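Long-range contact in cell division control protein 73 (Saccharomyces cerevisiae, PDB 4DM4), which serves as a subunit of the PAF1 complex in RNA polymerase II transcription elongation and histone modification, this chain being its conserved C-terminal, GTPase-like domain: residues Asn20-Leu25 against Gly42-Glu47. Sequence-based numbering, arbitrary orientation.
Sequences NIKQFL and GLVNIE
Ile-21 and Leu-25, four residues apart and so on one side of their helix, meet Val-44 and Ile-46 of a strand. Beta-branched residues such as these two suit an extended strand, and at alternate positions they face the same side. The closest touch is Ile-21 CG2 against Val-44 CG1, 3.5 Å apart, the two branched side chains meeting methyl to methyl. Further along, CD1 of Leu-25 lies 4.2 Å from CD1 of Ile-46, and here the side chains run roughly perpendicular. Ile-46 reaches two helix residues because its branches part: with chi1 at 63°, CG1 carries CD1 to Leu-25, while CG2 turns to the aliphatic stem of Lys-22.

That lysine works in two ways. Its CG packs 3.7 Å from Ile-46 CG2, and its CD touches CG2 of Val-44 at 4.1 Å, so the methylenes roof the edge of the apolar patch. The extended chain then takes the charged NZ out to a water 3.0 Å away, which in turn donates to Asn-45 O at 2.6 Å. This water bridge supplies the polar link, since no direct hydrogen bond joins the segments.

Phe-145 and Trp-146 of helix 138-155 pack on Leu-25 and Ile-46, respectively. The axes of helix 21-25 and strand 43-47 run nearly parallel, 22° apart; they belong to helix 21-27 and edge strand 43-48, part of the helix-on-sheet packing of this GTPase-like alpha/beta fold.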
ATOM      1  N   ASN A  20      -8.608  -2.909  -7.227  1.00 23.71           N
ATOM      2  CA  ASN A  20      -8.087  -4.277  -7.148  1.00 22.65           C
ATOM      3  C   ASN A  20      -7.361  -4.623  -5.847  1.00 21.10           C
ATOM      4  O   ASN A  20      -6.905  -5.752  -5.685  1.00 20.67           O
ATOM      5  CB  ASN A  20      -7.219  -4.616  -8.376  1.00 22.82           C
ATOM      6  CG  ASN A  20      -5.902  -3.854  -8.406  1.00 21.93           C
ATOM      7  OD1 ASN A  20      -5.635  -3.008  -7.556  1.00 22.35           O
ATOM      8  ND2 ASN A  20      -5.077  -4.146  -9.395  1.00 22.27           N
ATOM      9  N   ILE A  21      -7.287  -3.672  -4.912  1.00 20.49           N
ATOM     10  CA  ILE A  21      -6.500  -3.856  -3.685  1.00 19.21           C
ATOM     11  C   ILE A  21      -6.993  -4.976  -2.767  1.00 19.34           C
ATOM     12  O   ILE A  21      -6.193  -5.735  -2.200  1.00 18.12           O
ATOM     13  CB  ILE A  21      -6.337  -2.536  -2.868  1.00 18.97           C
ATOM     14  CG1 ILE A  21      -5.321  -2.722  -1.733  1.00 18.03           C
ATOM     15  CG2 ILE A  21      -7.679  -2.052  -2.298  1.00 19.37           C
ATOM     16  CD1 ILE A  21      -3.880  -2.767  -2.200  1.00 18.11           C
ATOM     17  N   LYS A  22      -8.309  -5.074  -2.619  1.00 20.41           N
ATOM     18  CA  LYS A  22      -8.891  -6.060  -1.721  1.00 21.27           C
ATOM     19  C   LYS A  22      -8.694  -7.470  -2.280  1.00 21.63           C
ATOM     20  O   LYS A  22      -8.364  -8.393  -1.537  1.00 21.62           O
ATOM     21  CB  LYS A  22     -10.364  -5.753  -1.500  1.00 22.76           C
ATOM     22  CG  LYS A  22     -11.033  -6.519  -0.381  1.00 24.70           C
ATOM     23  CD  LYS A  22     -12.388  -5.868  -0.080  1.00 27.91           C
ATOM     24  CE  LYS A  22     -13.369  -6.842   0.544  1.00 30.57           C
ATOM     25  NZ  LYS A  22     -14.735  -6.215   0.619  1.00 33.28           N
ATOM     26  N   GLN A  23      -8.870  -7.620  -3.592  1.00 22.31           N
ATOM     27  CA  GLN A  23      -8.652  -8.902  -4.256  1.00 22.84           C
ATOM     28  C   GLN A  23      -7.191  -9.326  -4.094  1.00 21.56           C
ATOM     29  O   GLN A  23      -6.898 -10.502  -3.883  1.00 21.75           O
ATOM     30  CB  GLN A  23      -8.991  -8.821  -5.747  1.00 23.74           C
ATOM     31  CG  GLN A  23     -10.443  -8.492  -6.073  1.00 27.95           C
ATOM     32  CD  GLN A  23     -10.648  -7.031  -6.449  1.00 28.95           C
ATOM     33  OE1 GLN A  23     -10.258  -6.118  -5.706  1.00 27.79           O
ATOM     34  NE2 GLN A  23     -11.274  -6.804  -7.606  1.00 29.40           N
ATOM     35  N   PHE A  24      -6.283  -8.360  -4.200  1.00 20.34           N
ATOM     36  CA  PHE A  24      -4.869  -8.648  -4.093  1.00 19.43           C
ATOM     37  C   PHE A  24      -4.483  -8.995  -2.652  1.00 18.82           C
ATOM     38  O   PHE A  24      -3.949 -10.072  -2.397  1.00 18.44           O
ATOM     39  CB  PHE A  24      -4.038  -7.484  -4.636  1.00 19.31           C
ATOM     40  CG  PHE A  24      -2.550  -7.711  -4.553  1.00 19.63           C
ATOM     41  CD1 PHE A  24      -1.929  -8.681  -5.348  1.00 19.89           C
ATOM     42  CD2 PHE A  24      -1.773  -6.965  -3.672  1.00 18.99           C
ATOM     43  CE1 PHE A  24      -0.545  -8.900  -5.263  1.00 19.38           C
ATOM     44  CE2 PHE A  24      -0.387  -7.172  -3.583  1.00 20.22           C
ATOM     45  CZ  PHE A  24       0.222  -8.144  -4.378  1.00 19.57           C
ATOM     46  N   LEU A  25      -4.781  -8.097  -1.715  1.00 17.99           N
ATOM     47  CA  LEU A  25      -4.369  -8.285  -0.317  1.00 17.88           C
ATOM     48  C   LEU A  25      -5.096  -9.400   0.425  1.00 18.37           C
ATOM     49  O   LEU A  25      -4.501 -10.063   1.272  1.00 18.57           O
ATOM     50  CB  LEU A  25      -4.468  -6.964   0.469  1.00 16.83           C
ATOM     51  CG  LEU A  25      -3.417  -5.922   0.068  1.00 16.18           C
ATOM     52  CD1 LEU A  25      -3.495  -4.678   0.970  1.00 13.61           C
ATOM     53  CD2 LEU A  25      -2.024  -6.546   0.078  1.00 14.60           C
ATOM     54  N   GLY A  42     -12.614   6.334  -3.752  1.00 26.77           N
ATOM     55  CA  GLY A  42     -11.222   6.084  -3.400  1.00 24.11           C
ATOM     56  C   GLY A  42     -10.991   5.617  -1.967  1.00 22.22           C
ATOM     57  O   GLY A  42      -9.984   5.962  -1.354  1.00 20.70           O
ATOM     58  N   LEU A  43     -11.939   4.841  -1.445  1.00 21.91           N
ATOM     59  CA  LEU A  43     -11.866   4.314  -0.085  1.00 20.89           C
ATOM     60  C   LEU A  43     -12.392   2.889  -0.026  1.00 20.60           C
ATOM     61  O   LEU A  43     -13.453   2.596  -0.565  1.00 21.40           O
ATOM     62  CB  LEU A  43     -12.665   5.203   0.876  1.00 21.45           C
ATOM     63  CG  LEU A  43     -12.951   4.703   2.303  1.00 21.24           C
ATOM     64  CD1 LEU A  43     -11.662   4.504   3.090  1.00 17.91           C
ATOM     65  CD2 LEU A  43     -13.894   5.678   3.040  1.00 20.27           C
ATOM     66  N   VAL A  44     -11.630   2.008   0.614  1.00 19.67           N
ATOM     67  CA  VAL A  44     -12.113   0.667   0.943  1.00 19.77           C
ATOM     68  C   VAL A  44     -11.580   0.287   2.331  1.00 19.56           C
ATOM     69  O   VAL A  44     -10.472   0.674   2.696  1.00 18.73           O
ATOM     70  CB  VAL A  44     -11.755  -0.384  -0.174  1.00 19.61           C
ATOM     71  CG1 VAL A  44     -10.238  -0.542  -0.362  1.00 16.82           C
ATOM     72  CG2 VAL A  44     -12.412  -1.735   0.091  1.00 19.55           C
ATOM     73  N   ASN A  45     -12.391  -0.413   3.118  1.00 20.17           N
ATOM     74  CA  ASN A  45     -11.930  -0.958   4.392  1.00 20.20           C
ATOM     75  C   ASN A  45     -11.663  -2.433   4.229  1.00 20.51           C
ATOM     76  O   ASN A  45     -12.430  -3.127   3.559  1.00 21.09           O
ATOM     77  CB  ASN A  45     -12.977  -0.791   5.498  1.00 21.85           C
ATOM     78  CG  ASN A  45     -13.344   0.652   5.742  1.00 21.74           C
ATOM     79  OD1 ASN A  45     -14.490   1.044   5.557  1.00 23.45           O
ATOM     80  ND2 ASN A  45     -12.366   1.454   6.150  1.00 21.66           N
ATOM     81  N   ILE A  46     -10.583  -2.912   4.839  1.00 19.89           N
ATOM     82  CA  ILE A  46     -10.347  -4.347   4.928  1.00 20.70           C
ATOM     83  C   ILE A  46      -9.935  -4.740   6.343  1.00 21.52           C
ATOM     84  O   ILE A  46      -9.469  -3.909   7.129  1.00 21.52           O
ATOM     85  CB  ILE A  46      -9.290  -4.849   3.899  1.00 20.00           C
ATOM     86  CG1 ILE A  46      -7.920  -4.223   4.169  1.00 19.26           C
ATOM     87  CG2 ILE A  46      -9.756  -4.587   2.450  1.00 19.26           C
ATOM     88  CD1 ILE A  46      -6.750  -4.997   3.546  1.00 21.86           C
ATOM     89  N   GLU A  47     -10.118  -6.015   6.657  1.00 22.58           N
ATOM     90  CA  GLU A  47      -9.751  -6.546   7.953  1.00 24.44           C
ATOM     91  C   GLU A  47      -8.753  -7.690   7.748  1.00 24.05           C
ATOM     92  O   GLU A  47      -8.899  -8.490   6.813  1.00 23.39           O
ATOM     93  CB  GLU A  47     -11.018  -7.001   8.688  1.00 26.74           C
ATOM     94  CG  GLU A  47     -10.818  -7.467  10.109  1.00 30.45           C
ATOM     95  CD  GLU A  47     -12.133  -7.742  10.813  1.00 35.67           C
ATOM     96  OE1 GLU A  47     -12.879  -6.771  11.082  1.00 38.55           O
ATOM     97  OE2 GLU A  47     -12.415  -8.927  11.105  1.00 37.22           O
TER
HETATM   98  O   HOH W   1     -13.855  -5.292   3.386  1.00 36.71           O